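Local coordinates for protein BspA (BspA_V) (Streptococcus agalactiae serotype III, PDB 5DZ8) that probably serves as a cell wall-anchored adhesin of the antigen I/II family, of which this chain is the variable domain, at residues A[56-61]-A[73-78]; A[5-10]-A[27-32]; A[86-91]-A[114-119]; A[37-42]-A[149-154]; A[67-72]-A[133-138]. One frame throughout, in Å; residues are numbered along the deposited sequence.

Contact 1 of 5, residues A[56-61]-A[73-78]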
# COMPACT_ATOMS: atom_id res chain seq x y z
N LYS A 56 15.47 17.89 -14.30
CA LYS A 56 16.74 18.53 -14.53
C LYS A 56 17.41 18.87 -13.24
O LYS A 56 16.79 19.49 -12.38
CB LYS A 56 16.56 19.80 -15.28
CG LYS A 56 17.88 20.36 -15.79
CD LYS A 56 17.61 21.61 -16.56
CE LYS A 56 18.90 22.24 -17.05
NZ LYS A 56 19.77 22.58 -15.91
N VAL A 57 18.67 18.46 -13.10
CA VAL A 57 19.50 18.88 -11.98
C VAL A 57 20.11 20.19 -12.36
O VAL A 57 20.68 20.32 -13.46
CB VAL A 57 20.59 17.85 -11.64
CG1 VAL A 57 21.38 18.27 -10.41
CG2 VAL A 57 19.94 16.50 -11.36
N ASN A 58 19.96 21.18 -11.46
CA ASN A 58 20.56 22.50 -11.67
C ASN A 58 21.89 22.58 -10.97
O ASN A 58 21.98 22.68 -9.74
CB ASN A 58 19.59 23.59 -11.27
CG ASN A 58 18.26 23.44 -11.97
OD1 ASN A 58 18.20 23.56 -13.20
ND2 ASN A 58 17.18 23.10 -11.21
N HIS A 59 22.94 22.47 -11.76
CA HIS A 59 24.27 22.51 -11.20
C HIS A 59 25.21 23.40 -12.02
O HIS A 59 24.95 23.73 -13.16
CB HIS A 59 24.84 21.07 -11.06
CG HIS A 59 24.90 20.32 -12.35
ND1 HIS A 59 24.60 18.99 -12.44
CD2 HIS A 59 25.17 20.71 -13.61
CE1 HIS A 59 24.71 18.58 -13.68
NE2 HIS A 59 25.05 19.62 -14.42
N HIS A 60 26.31 23.77 -11.41
CA HIS A 60 27.35 24.51 -12.13
C HIS A 60 28.72 24.22 -11.48
O HIS A 60 28.81 23.79 -10.33
CB HIS A 60 27.05 26.00 -12.20
CG HIS A 60 27.20 26.72 -10.91
ND1 HIS A 60 26.20 26.76 -9.95
CD2 HIS A 60 28.22 27.46 -10.41
CE1 HIS A 60 26.62 27.45 -8.90
NE2 HIS A 60 27.85 27.87 -9.15
N TYR A 61 29.74 24.40 -12.30
CA TYR A 61 31.07 23.99 -12.01
C TYR A 61 32.06 25.17 -12.07
O TYR A 61 32.05 25.90 -13.05
CB TYR A 61 31.54 23.00 -13.07
CG TYR A 61 30.69 21.82 -13.29
CD1 TYR A 61 30.24 21.05 -12.22
CD2 TYR A 61 30.34 21.43 -14.59
CE1 TYR A 61 29.42 19.94 -12.43
CE2 TYR A 61 29.53 20.31 -14.79
CZ TYR A 61 29.07 19.58 -13.70
OH TYR A 61 28.35 18.45 -13.90
N VAL A 73 25.61 21.81 -6.60
CA VAL A 73 24.36 21.16 -6.93
C VAL A 73 23.28 21.97 -6.24
O VAL A 73 22.97 21.71 -5.09
CB VAL A 73 24.34 19.71 -6.49
CG1 VAL A 73 23.12 18.98 -7.05
CG2 VAL A 73 25.63 19.02 -6.90
N ASP A 74 22.69 22.90 -6.98
CA ASP A 74 21.80 23.92 -6.43
C ASP A 74 20.44 23.36 -6.09
O ASP A 74 20.01 23.47 -4.93
CB ASP A 74 21.70 25.11 -7.37
CG ASP A 74 23.05 25.79 -7.57
OD1 ASP A 74 23.72 26.09 -6.55
OD2 ASP A 74 23.48 25.95 -8.76
N SER A 75 19.82 22.69 -7.05
CA SER A 75 18.53 22.11 -6.86
C SER A 75 18.25 21.06 -7.92
O SER A 75 19.05 20.87 -8.81
CB SER A 75 17.51 23.24 -6.98
OG SER A 75 17.55 23.73 -8.32
N VAL A 76 17.09 20.43 -7.84
CA VAL A 76 16.66 19.50 -8.85
C VAL A 76 15.18 19.71 -9.17
O VAL A 76 14.37 19.84 -8.26
CB VAL A 76 16.92 18.05 -8.45
CG1 VAL A 76 16.30 17.69 -7.10
CG2 VAL A 76 16.41 17.12 -9.54
N THR A 77 14.85 19.77 -10.47
CA THR A 77 13.52 20.06 -10.86
C THR A 77 12.92 18.84 -11.48
O THR A 77 13.54 18.23 -12.33
CB THR A 77 13.50 21.23 -11.86
OG1 THR A 77 13.99 22.39 -11.20
CG2 THR A 77 12.07 21.52 -12.30
N LEU A 78 11.73 18.46 -11.05
CA LEU A 78 10.95 17.47 -11.76
C LEU A 78 9.92 18.13 -12.70
O LEU A 78 9.15 18.97 -12.26
CB LEU A 78 10.23 16.54 -10.80
CG LEU A 78 11.03 15.59 -9.88
CD1 LEU A 78 12.10 14.75 -10.58
CD2 LEU A 78 11.67 16.36 -8.75
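The imidazole of H60 meets the carboxylate of D74 edge-on: ND1 donates to OD2 at 3.1 Å, with OD2 in the ring plane and ND1 on its syn lone pair, and the two flat groups lie only 23° apart. The ring of H59 on the other side of the sheet has V57 O over the centre of one face and Y61 OH, offset toward the rim, over the opposite one. Its two nitrogens bond to P31 O and to Y165 OH of the second subunit. The amide of N58, its CG anti to the carbonyl carbon (chi1 -54°), spans two hydroxyls, with ND2 donating to S75 OG at 3.0 Å, slightly out of the amide plane, and to T77 OG1 at 3.3 Å, in that plane. T77 OG1 also bonds to T126. V57 CG1 rests 3.8 Å from V73 CG1, while V57 CG2 faces V76 CG2. Main-chain bonds pair K56 with T77 and join N58 N to S75 O; N58 O receives D74 N at 2.9 Å and, weakly, S75 N. Two residues thus face one, and the register slips between N58 and H59: a classic beta bulge in the antiparallel hairpin of strands 47-63 and 69-85.

Contact 2 of 5, residues A[5-10]-A[27-32]. With PEG (di(hydroxyethyl)ether), chain D.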
# COMPACT_ATOMS: atom_id res chain seq x y z
N ALA A 5 32.31 14.37 -15.21
CA ALA A 5 31.26 13.46 -15.59
C ALA A 5 30.10 13.46 -14.56
O ALA A 5 30.28 13.19 -13.36
CB ALA A 5 31.85 12.07 -15.74
N PHE A 6 28.91 13.79 -15.06
CA PHE A 6 27.70 13.89 -14.26
C PHE A 6 26.86 12.66 -14.53
O PHE A 6 26.69 12.31 -15.66
CB PHE A 6 26.89 15.16 -14.59
CG PHE A 6 25.42 15.07 -14.24
CD1 PHE A 6 24.99 14.98 -12.92
CD2 PHE A 6 24.46 15.05 -15.23
CE1 PHE A 6 23.63 14.90 -12.59
CE2 PHE A 6 23.08 14.99 -14.93
CZ PHE A 6 22.67 14.90 -13.59
N ASP A 7 26.32 12.02 -13.51
CA ASP A 7 25.24 11.08 -13.76
C ASP A 7 24.17 11.12 -12.72
O ASP A 7 24.37 11.66 -11.63
CB ASP A 7 25.72 9.65 -13.96
CG ASP A 7 25.40 9.10 -15.41
OD1 ASP A 7 24.23 9.31 -15.98
OD2 ASP A 7 26.33 8.44 -15.96
N ILE A 8 23.01 10.58 -13.08
CA ILE A 8 21.97 10.34 -12.13
C ILE A 8 21.44 8.95 -12.36
O ILE A 8 21.38 8.50 -13.47
CB ILE A 8 20.91 11.47 -12.10
CG1 ILE A 8 19.96 11.28 -10.91
CG2 ILE A 8 20.08 11.49 -13.37
CD1 ILE A 8 19.01 12.47 -10.71
N LYS A 9 21.09 8.29 -11.27
CA LYS A 9 20.60 6.95 -11.30
C LYS A 9 19.62 6.64 -10.15
O LYS A 9 19.45 7.41 -9.22
CB LYS A 9 21.78 5.96 -11.31
CG LYS A 9 22.62 5.87 -10.08
CD LYS A 9 24.12 5.70 -10.49
CE LYS A 9 25.06 6.77 -9.87
NZ LYS A 9 24.68 8.22 -10.11
N ALA A 10 18.97 5.51 -10.23
CA ALA A 10 17.99 5.11 -9.24
C ALA A 10 18.33 3.73 -8.77
O ALA A 10 18.64 2.83 -9.56
CB ALA A 10 16.60 5.12 -9.85
N ALA A 27 19.92 6.76 -15.81
CA ALA A 27 19.04 7.62 -16.53
C ALA A 27 19.77 8.05 -17.82
O ALA A 27 20.98 8.20 -17.86
CB ALA A 27 18.71 8.82 -15.70
N LYS A 28 18.99 8.28 -18.85
CA LYS A 28 19.42 9.06 -19.94
C LYS A 28 19.64 10.51 -19.43
O LYS A 28 18.80 11.02 -18.74
CB LYS A 28 18.35 8.93 -21.04
CG LYS A 28 18.63 9.75 -22.27
CD LYS A 28 17.58 9.51 -23.34
CE LYS A 28 18.02 10.22 -24.62
NZ LYS A 28 17.11 10.08 -25.79
N THR A 29 20.82 11.11 -19.66
CA THR A 29 21.19 12.44 -19.15
C THR A 29 21.92 13.24 -20.19
O THR A 29 22.42 12.68 -21.15
CB THR A 29 22.15 12.47 -17.93
OG1 THR A 29 23.34 11.76 -18.23
CG2 THR A 29 21.52 11.88 -16.66
N LYS A 30 21.94 14.56 -19.99
CA LYS A 30 22.80 15.48 -20.69
C LYS A 30 23.69 16.17 -19.66
O LYS A 30 23.38 16.18 -18.52
CB LYS A 30 22.03 16.55 -21.44
CG LYS A 30 21.12 16.02 -22.52
CD LYS A 30 20.53 17.19 -23.33
CE LYS A 30 19.12 16.85 -23.75
NZ LYS A 30 18.64 17.74 -24.83
N PRO A 31 24.78 16.77 -20.11
CA PRO A 31 25.67 17.44 -19.19
C PRO A 31 25.10 18.66 -18.49
O PRO A 31 25.59 19.02 -17.45
CB PRO A 31 26.87 17.87 -20.09
CG PRO A 31 26.84 16.90 -21.22
CD PRO A 31 25.40 16.54 -21.43
N ASP A 32 24.12 19.31 -19.09
CA ASP A 32 23.46 20.44 -18.41
C ASP A 32 22.55 19.97 -17.21
O ASP A 32 21.99 20.79 -16.53
CB ASP A 32 22.63 21.25 -19.42
CG ASP A 32 21.31 20.54 -19.88
OD1 ASP A 32 21.02 19.40 -19.45
OD2 ASP A 32 20.53 21.12 -20.69
C1 PEG D . 26.41 13.76 -18.26
O1 PEG D . 25.49 13.56 -19.39
C2 PEG D . 27.75 14.47 -18.62
O2 PEG D . 28.48 15.09 -17.51
C3 PEG D . 29.23 16.27 -17.84
C4 PEG D . 29.06 17.44 -16.83
O4 PEG D . 27.74 18.01 -16.67
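Strands 4-12 and 25-29 are antiparallel neighbours at one margin of the six-stranded sheet, and here their paths begin to part. Within these segments, the main-chain link is A27 N to I8 O, 3.3 Å long and fairly straight at 164°. Beyond it the methyl carbons take over: I8 CG2 packs 3.8 Å from A27 CB and 3.6 Å from T29 CG2. T29 CG2 stands anti to its carbonyl carbon, beside the backbone N, and also lies 3.9 Å from F6 CE2, obliquely to the ring. At the edge of that phenyl group, near its plane, K30 O approaches CD2 to 3.6 Å. Where the strands separate, a di(hydroxyethyl)ether molecule, probably from the crystallisation liquor, bridges them: F6 N donates to its O2 at 2.8 Å, and T29 OG1 is hydrogen-bonded to its O1 at 3.0 Å. The other margin of strand 4-12 pairs with a strand of the second subunit, so the sheet runs on across the interface, while F6 also meets H59 edge-to-face. Chemically, the contact is mostly apolar, and the ether oxygen accepts from a backbone N-H of F6 that has no carbonyl partner across this widening pair.

Contact 3 of 5, residues A[86-91]-A[114-119]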
# COMPACT_ATOMS: atom_id res chain seq x y z
N VAL A 86 0.33 -0.11 -22.57
CA VAL A 86 0.41 -0.93 -23.76
C VAL A 86 -0.57 -2.10 -23.75
O VAL A 86 -1.20 -2.32 -24.78
CB VAL A 86 1.85 -1.39 -24.10
CG1 VAL A 86 2.70 -0.19 -24.54
CG2 VAL A 86 2.48 -2.19 -22.95
N ALA A 87 -0.72 -2.80 -22.63
CA ALA A 87 -1.60 -4.01 -22.52
C ALA A 87 -2.45 -3.98 -21.24
O ALA A 87 -2.13 -3.28 -20.27
CB ALA A 87 -0.76 -5.28 -22.57
N GLN A 88 -3.55 -4.73 -21.25
CA GLN A 88 -4.46 -4.81 -20.08
C GLN A 88 -3.81 -5.52 -18.88
O GLN A 88 -3.15 -6.56 -19.02
CB GLN A 88 -5.79 -5.47 -20.45
CG GLN A 88 -6.60 -4.72 -21.52
CD GLN A 88 -7.20 -3.40 -21.03
OE1 GLN A 88 -6.51 -2.38 -20.92
NE2 GLN A 88 -8.50 -3.41 -20.76
N ASN A 89 -3.97 -4.91 -17.71
CA ASN A 89 -3.45 -5.46 -16.45
C ASN A 89 -4.21 -6.75 -16.10
O ASN A 89 -5.42 -6.68 -15.84
CB ASN A 89 -3.62 -4.40 -15.35
CG ASN A 89 -3.04 -4.82 -14.00
OD1 ASN A 89 -2.29 -5.78 -13.88
ND2 ASN A 89 -3.40 -4.06 -12.97
N ALA A 90 -3.49 -7.88 -16.14
CA ALA A 90 -4.00 -9.21 -15.74
C ALA A 90 -3.90 -9.49 -14.21
O ALA A 90 -4.35 -10.55 -13.76
CB ALA A 90 -3.30 -10.31 -16.53
N ALA A 91 -3.28 -8.58 -13.44
CA ALA A 91 -3.42 -8.57 -11.97
C ALA A 91 -4.54 -7.57 -11.62
O ALA A 91 -4.28 -6.56 -10.96
N ASN A 114 -4.57 2.22 -12.22
CA ASN A 114 -4.72 0.79 -12.50
C ASN A 114 -3.84 0.28 -13.65
O ASN A 114 -3.87 -0.91 -14.01
CB ASN A 114 -6.17 0.46 -12.83
CG ASN A 114 -6.65 1.11 -14.13
OD1 ASN A 114 -5.86 1.44 -15.05
ND2 ASN A 114 -7.94 1.35 -14.19
N GLY A 115 -3.10 1.18 -14.28
CA GLY A 115 -2.10 0.81 -15.25
C GLY A 115 -2.63 0.55 -16.66
O GLY A 115 -1.85 0.20 -17.55
N ASN A 116 -3.92 0.79 -16.87
CA ASN A 116 -4.61 0.55 -18.17
C ASN A 116 -4.86 1.80 -19.01
O ASN A 116 -5.23 1.66 -20.16
CB ASN A 116 -5.99 -0.18 -17.95
CG ASN A 116 -5.81 -1.62 -17.43
OD1 ASN A 116 -4.88 -2.33 -17.82
ND2 ASN A 116 -6.66 -2.03 -16.51
N LYS A 117 -4.66 3.00 -18.44
CA LYS A 117 -4.86 4.31 -19.09
C LYS A 117 -3.53 5.05 -19.30
O LYS A 117 -2.72 5.15 -18.41
CB LYS A 117 -5.71 5.20 -18.19
CG LYS A 117 -7.14 4.75 -18.12
CD LYS A 117 -7.98 5.70 -17.25
CE LYS A 117 -9.47 5.63 -17.60
NZ LYS A 117 -10.24 6.77 -17.01
N THR A 118 -3.34 5.63 -20.47
CA THR A 118 -2.21 6.47 -20.71
C THR A 118 -2.45 7.84 -20.09
O THR A 118 -3.55 8.29 -20.06
CB THR A 118 -1.96 6.52 -22.18
OG1 THR A 118 -1.56 5.21 -22.55
CG2 THR A 118 -0.83 7.54 -22.55
N PHE A 119 -1.43 8.47 -19.52
CA PHE A 119 -1.59 9.85 -19.03
C PHE A 119 -0.27 10.55 -18.92
O PHE A 119 0.82 9.93 -18.98
CB PHE A 119 -2.30 9.88 -17.68
CG PHE A 119 -1.52 9.18 -16.58
CD1 PHE A 119 -0.42 9.80 -15.95
CD2 PHE A 119 -1.80 7.84 -16.27
CE1 PHE A 119 0.30 9.13 -14.97
CE2 PHE A 119 -1.06 7.18 -15.31
CZ PHE A 119 -0.02 7.83 -14.65
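Two loops meet at the end of the long sheet, one (residues 86-91) leaving strand 69-85, the other (residues 114-119) leading into strand 119-135, joined by the side chain of N116. N116 OD1 accepts from N89 N at 2.7 Å, the donor lying in the carbonyl plane on a lone pair and the N-H pointing at the oxygen at 162°. Q88 bends at chi2 (-71°), which turns its CD; Q88 OE1 lies 3.6 Å from N116 CG, the two side chains crossing at about a right angle with amide planes 44° apart. N89 answers with a weak bond from ND2 to N114 O, 3.4 Å long. Each loop is also braced internally: N89 OD1 accepts from A91 N, which sits above its carbonyl plane, and N114 OD1 from N116 N at 2.7 Å. G115, at positive phi, sits inside the second turn, and its carbonyl is held by Y83 and N85. Both internal bonds reach the backbone N two residues on, the signature of Asx turns, here paired across two inter-strand loops.

Contact 4 of 5, residues A[37-42]-A[149-154]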
# COMPACT_ATOMS: atom_id res chain seq x y z
N PHE A 37 14.35 9.20 -16.58
CA PHE A 37 14.16 7.79 -16.20
C PHE A 37 13.02 7.12 -16.95
O PHE A 37 11.95 7.65 -16.99
CB PHE A 37 13.83 7.70 -14.71
CG PHE A 37 14.98 8.02 -13.82
CD1 PHE A 37 16.00 7.10 -13.65
CD2 PHE A 37 15.08 9.25 -13.21
CE1 PHE A 37 17.07 7.40 -12.84
CE2 PHE A 37 16.14 9.54 -12.36
CZ PHE A 37 17.12 8.61 -12.16
N ASN A 38 13.26 5.93 -17.46
CA ASN A 38 12.20 5.10 -18.10
C ASN A 38 12.05 3.83 -17.30
O ASN A 38 13.01 3.24 -16.97
CB ASN A 38 12.64 4.81 -19.54
CG ASN A 38 12.44 6.03 -20.43
OD1 ASN A 38 11.31 6.38 -20.75
ND2 ASN A 38 13.51 6.72 -20.78
N HIS A 39 10.85 3.41 -16.96
CA HIS A 39 10.64 2.10 -16.35
C HIS A 39 9.52 1.26 -17.03
O HIS A 39 8.46 1.77 -17.42
CB HIS A 39 10.40 2.24 -14.85
CG HIS A 39 9.03 2.71 -14.46
ND1 HIS A 39 8.77 4.01 -14.06
CD2 HIS A 39 7.85 2.05 -14.33
CE1 HIS A 39 7.50 4.13 -13.71
NE2 HIS A 39 6.92 2.95 -13.87
N ASP A 40 9.79 -0.04 -17.17
CA ASP A 40 8.81 -1.05 -17.62
C ASP A 40 7.93 -1.46 -16.46
O ASP A 40 8.44 -1.81 -15.41
CB ASP A 40 9.54 -2.30 -18.12
CG ASP A 40 10.02 -2.17 -19.54
OD1 ASP A 40 10.21 -1.03 -20.01
OD2 ASP A 40 10.19 -3.24 -20.19
N MSE A 41 6.62 -1.45 -16.65
CA MSE A 41 5.68 -1.91 -15.64
C MSE A 41 5.16 -3.30 -15.99
O MSE A 41 4.60 -3.49 -17.08
CB MSE A 41 4.52 -0.92 -15.60
CG MSE A 41 3.69 -1.07 -14.32
SE MSE A 41 4.75 -0.41 -12.79
CE MSE A 41 4.14 1.43 -13.13
N ILE A 42 5.32 -4.23 -15.03
CA ILE A 42 5.13 -5.69 -15.16
C ILE A 42 3.94 -6.10 -14.30
O ILE A 42 3.86 -5.67 -13.16
CB ILE A 42 6.38 -6.46 -14.62
CG1 ILE A 42 7.68 -5.97 -15.25
CG2 ILE A 42 6.26 -7.97 -14.83
CD1 ILE A 42 7.74 -6.09 -16.76
N ILE A 149 11.80 7.81 -4.66
CA ILE A 149 10.76 7.30 -5.55
C ILE A 149 10.11 6.04 -4.99
O ILE A 149 10.83 5.16 -4.48
CB ILE A 149 11.32 6.90 -6.92
CG1 ILE A 149 11.94 8.09 -7.63
CG2 ILE A 149 10.21 6.39 -7.83
CD1 ILE A 149 13.01 7.69 -8.64
N HIS A 150 8.78 5.97 -5.09
CA HIS A 150 8.00 4.78 -4.73
C HIS A 150 7.21 4.32 -5.95
O HIS A 150 6.51 5.08 -6.60
CB HIS A 150 7.01 5.01 -3.57
CG HIS A 150 7.64 5.43 -2.28
ND1 HIS A 150 6.91 5.94 -1.22
CD2 HIS A 150 8.94 5.43 -1.87
CE1 HIS A 150 7.73 6.24 -0.22
NE2 HIS A 150 8.96 5.93 -0.59
N ASP A 151 7.33 3.06 -6.28
CA ASP A 151 6.58 2.53 -7.38
C ASP A 151 6.03 1.19 -6.92
O ASP A 151 6.71 0.16 -7.04
CB ASP A 151 7.48 2.39 -8.59
CG ASP A 151 6.74 1.92 -9.81
OD1 ASP A 151 5.58 2.40 -10.08
OD2 ASP A 151 7.36 1.08 -10.51
N ASP A 152 4.81 1.24 -6.39
CA ASP A 152 4.26 0.17 -5.58
C ASP A 152 3.05 -0.48 -6.25
O ASP A 152 2.28 0.19 -6.96
CB ASP A 152 3.90 0.78 -4.21
CG ASP A 152 5.15 1.22 -3.44
OD1 ASP A 152 6.27 0.92 -3.92
OD2 ASP A 152 5.05 1.87 -2.37
N TRP A 153 2.92 -1.78 -6.05
CA TRP A 153 1.69 -2.55 -6.36
C TRP A 153 0.83 -2.68 -5.08
O TRP A 153 1.32 -3.15 -4.06
CB TRP A 153 2.02 -3.96 -6.90
CG TRP A 153 2.32 -4.01 -8.37
CD1 TRP A 153 3.54 -4.17 -8.97
CD2 TRP A 153 1.37 -3.85 -9.46
NE1 TRP A 153 3.41 -4.14 -10.34
CE2 TRP A 153 2.09 -3.95 -10.66
CE3 TRP A 153 -0.01 -3.64 -9.51
CZ2 TRP A 153 1.47 -3.87 -11.90
CZ3 TRP A 153 -0.62 -3.55 -10.75
CH2 TRP A 153 0.12 -3.66 -11.92
N VAL A 154 -0.43 -2.26 -5.14
CA VAL A 154 -1.35 -2.33 -4.00
C VAL A 154 -2.49 -3.29 -4.29
O VAL A 154 -3.15 -3.17 -5.29
CB VAL A 154 -1.92 -0.94 -3.70
CG1 VAL A 154 -2.90 -1.00 -2.53
CG2 VAL A 154 -0.77 0.01 -3.41
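Strands 37-42 and 149-154 run nearly parallel, 11° apart, but with axes 10.0 Å from each other, so they face one another through side chains and do not pair. D151 points into the gap, its CG anti to the backbone N (chi1 -176°), and reaches tip to tip toward H39 and M41. Its OD2 lies over one face of the H39 imidazole, 3.9 Å from NE2, the ring and carboxylate planes turned 55° from each other. M41 is a selenomethionine bent at chi2 and chi3: CE comes within 3.5 Å of D151 OD1 and lies in plane at the edge of the H39 ring. The selenium is 5.3 Å from the centroid of the five-membered ring of W153, an oblique Met-aromatic contact, while M41 CG packs 4.3 Å from W153 CZ2. W153 NE1 gives a weak, bent bond to I42 O at 3.2 Å. Strand 149-154 also pairs with a strand of the second subunit, and I48 and I96 touch the indole. With its carboxylate facing an imidazole and a selenomethionine, D151 sets a charged group among polarisable partners; the nearby negative charge would be expected to favour protonation of H39, and the bonding between the layers is slight.

Contact 5 of 5, residues A[67-72]-A[133-138]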
# COMPACT_ATOMS: atom_id res chain seq x y z
N GLY A 67 43.66 21.93 -11.18
CA GLY A 67 42.94 20.85 -11.81
C GLY A 67 41.75 20.33 -11.02
O GLY A 67 40.96 19.54 -11.53
N SER A 68 41.61 20.80 -9.79
CA SER A 68 40.42 20.49 -9.01
C SER A 68 39.26 21.34 -9.56
O SER A 68 39.47 22.31 -10.30
CB SER A 68 40.66 20.80 -7.55
OG SER A 68 40.73 22.19 -7.37
N VAL A 69 38.06 20.96 -9.16
CA VAL A 69 36.84 21.60 -9.58
C VAL A 69 35.86 21.66 -8.40
O VAL A 69 35.95 20.84 -7.50
CB VAL A 69 36.24 20.85 -10.75
CG1 VAL A 69 35.73 19.46 -10.29
CG2 VAL A 69 35.11 21.65 -11.39
N THR A 70 34.99 22.68 -8.37
CA THR A 70 33.91 22.77 -7.38
C THR A 70 32.61 22.60 -8.14
O THR A 70 32.33 23.33 -9.10
CB THR A 70 33.86 24.10 -6.60
OG1 THR A 70 35.15 24.47 -6.11
CG2 THR A 70 32.97 23.94 -5.44
N ALA A 71 31.85 21.61 -7.72
CA ALA A 71 30.57 21.32 -8.29
C ALA A 71 29.50 21.83 -7.34
O ALA A 71 29.46 21.40 -6.21
CB ALA A 71 30.41 19.80 -8.46
N PHE A 72 28.63 22.70 -7.82
CA PHE A 72 27.51 23.22 -7.03
C PHE A 72 26.26 22.52 -7.50
O PHE A 72 25.91 22.61 -8.66
CB PHE A 72 27.34 24.73 -7.26
CG PHE A 72 28.42 25.57 -6.62
CD1 PHE A 72 28.33 25.97 -5.28
CD2 PHE A 72 29.56 25.97 -7.35
CE1 PHE A 72 29.35 26.72 -4.68
CE2 PHE A 72 30.56 26.73 -6.76
CZ PHE A 72 30.46 27.10 -5.42
N TYR A 133 30.51 20.15 -3.79
CA TYR A 133 31.57 19.13 -3.69
C TYR A 133 32.83 19.67 -4.30
O TYR A 133 32.89 20.05 -5.46
CB TYR A 133 31.19 17.85 -4.36
CG TYR A 133 29.93 17.34 -3.74
CD1 TYR A 133 29.95 16.52 -2.63
CD2 TYR A 133 28.70 17.71 -4.28
CE1 TYR A 133 28.78 16.08 -2.07
CE2 TYR A 133 27.52 17.28 -3.72
CZ TYR A 133 27.55 16.50 -2.62
OH TYR A 133 26.33 16.12 -2.10
N GLU A 134 33.83 19.72 -3.44
CA GLU A 134 35.14 20.19 -3.76
C GLU A 134 35.80 18.93 -4.29
O GLU A 134 35.90 17.95 -3.58
CB GLU A 134 35.77 20.70 -2.47
CG GLU A 134 36.59 21.95 -2.58
CD GLU A 134 35.80 23.15 -3.05
OE1 GLU A 134 35.18 23.80 -2.16
OE2 GLU A 134 35.83 23.46 -4.29
N LEU A 135 36.19 18.94 -5.56
CA LEU A 135 36.65 17.72 -6.23
C LEU A 135 38.05 17.85 -6.81
O LEU A 135 38.27 18.53 -7.79
CB LEU A 135 35.69 17.33 -7.32
CG LEU A 135 34.54 16.34 -7.10
CD1 LEU A 135 34.30 15.75 -5.71
CD2 LEU A 135 33.32 16.99 -7.71
N LYS A 136 38.97 17.19 -6.14
CA LYS A 136 40.31 17.00 -6.59
C LYS A 136 40.33 16.13 -7.87
O LYS A 136 39.39 15.36 -8.13
CB LYS A 136 41.12 16.28 -5.48
CG LYS A 136 42.23 17.10 -4.83
CD LYS A 136 41.69 18.13 -3.91
CE LYS A 136 42.78 18.65 -2.97
NZ LYS A 136 43.87 19.20 -3.76
N PRO A 137 41.44 16.17 -8.61
CA PRO A 137 41.59 15.28 -9.76
C PRO A 137 41.30 13.84 -9.38
O PRO A 137 41.80 13.33 -8.39
CB PRO A 137 43.05 15.49 -10.17
CG PRO A 137 43.37 16.91 -9.71
CD PRO A 137 42.62 17.05 -8.42
N HIS A 138 40.41 13.22 -10.16
CA HIS A 138 39.92 11.88 -9.94
C HIS A 138 39.06 11.70 -8.69
O HIS A 138 38.80 10.56 -8.32
CB HIS A 138 41.06 10.87 -9.97
CG HIS A 138 41.85 10.87 -11.23
ND1 HIS A 138 41.42 10.22 -12.37
CD2 HIS A 138 43.03 11.46 -11.55
CE1 HIS A 138 42.32 10.39 -13.33
NE2 HIS A 138 43.31 11.13 -12.85
O HOH W 1 37.84 22.04 -5.39
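V69 holds CG1 between its backbone N and carbonyl carbon (chi1 68°), which sets that methyl 3.7 Å from L135 CB, the two side chains lying side by side and pointing the same way. L135 CD2 then reaches A71 CB at 4.1 Å on the same face of the sheet. E134 bends at chi2 (62°), which turns CD toward the T70 side, and the two side chains cross obliquely. The modelled position of this carboxylate against T70 is doubtful, so a water that donates to V69 O at 3.1 Å is only tentatively linked to E134 OE2; E134 OE1 forms a salt bridge with K132. Four main-chain bonds carry the pairing. V69 and L135 exchange two, L135 N donating to V69 O at 2.7 Å; A71 and Y133 exchange another two. Past the ladder, S68 CB sits 3.3 Å from L135 O, and P137 CG lies 4.0 Å from G67 O, whose residue has a positive phi. N167 of the second subunit bonds to the carbonyl oxygens of G67 and L135. These are pairs of a regular antiparallel ladder, here joining strand 119-135, one of the two outermost strands of the six-stranded sheet within the chain, to strand 69-85.

How the contacts relate
From the N terminus, contact 2 closes first, joining the opening strand to 25-29 at the sheet's first margin. Contact 1 follows in series as a short hairpin closure within the same sheet; the two touch where H59 and K56 meet P31 and D32. Contact 5 crosses contact 1, sharing strand 69-85 and carrying the sheet on to 119-135 at its other margin. Contact 3 is nested inside the loop closed by contact 5, although their centres are about 45 Å apart, and joins loops at the far end. Contact 4 encloses contacts 1, 3 and 5, bringing strand 144-167 of the three-stranded sheet against strand 34-42 of the six-stranded one; W153 there also touches N89 of contact 3.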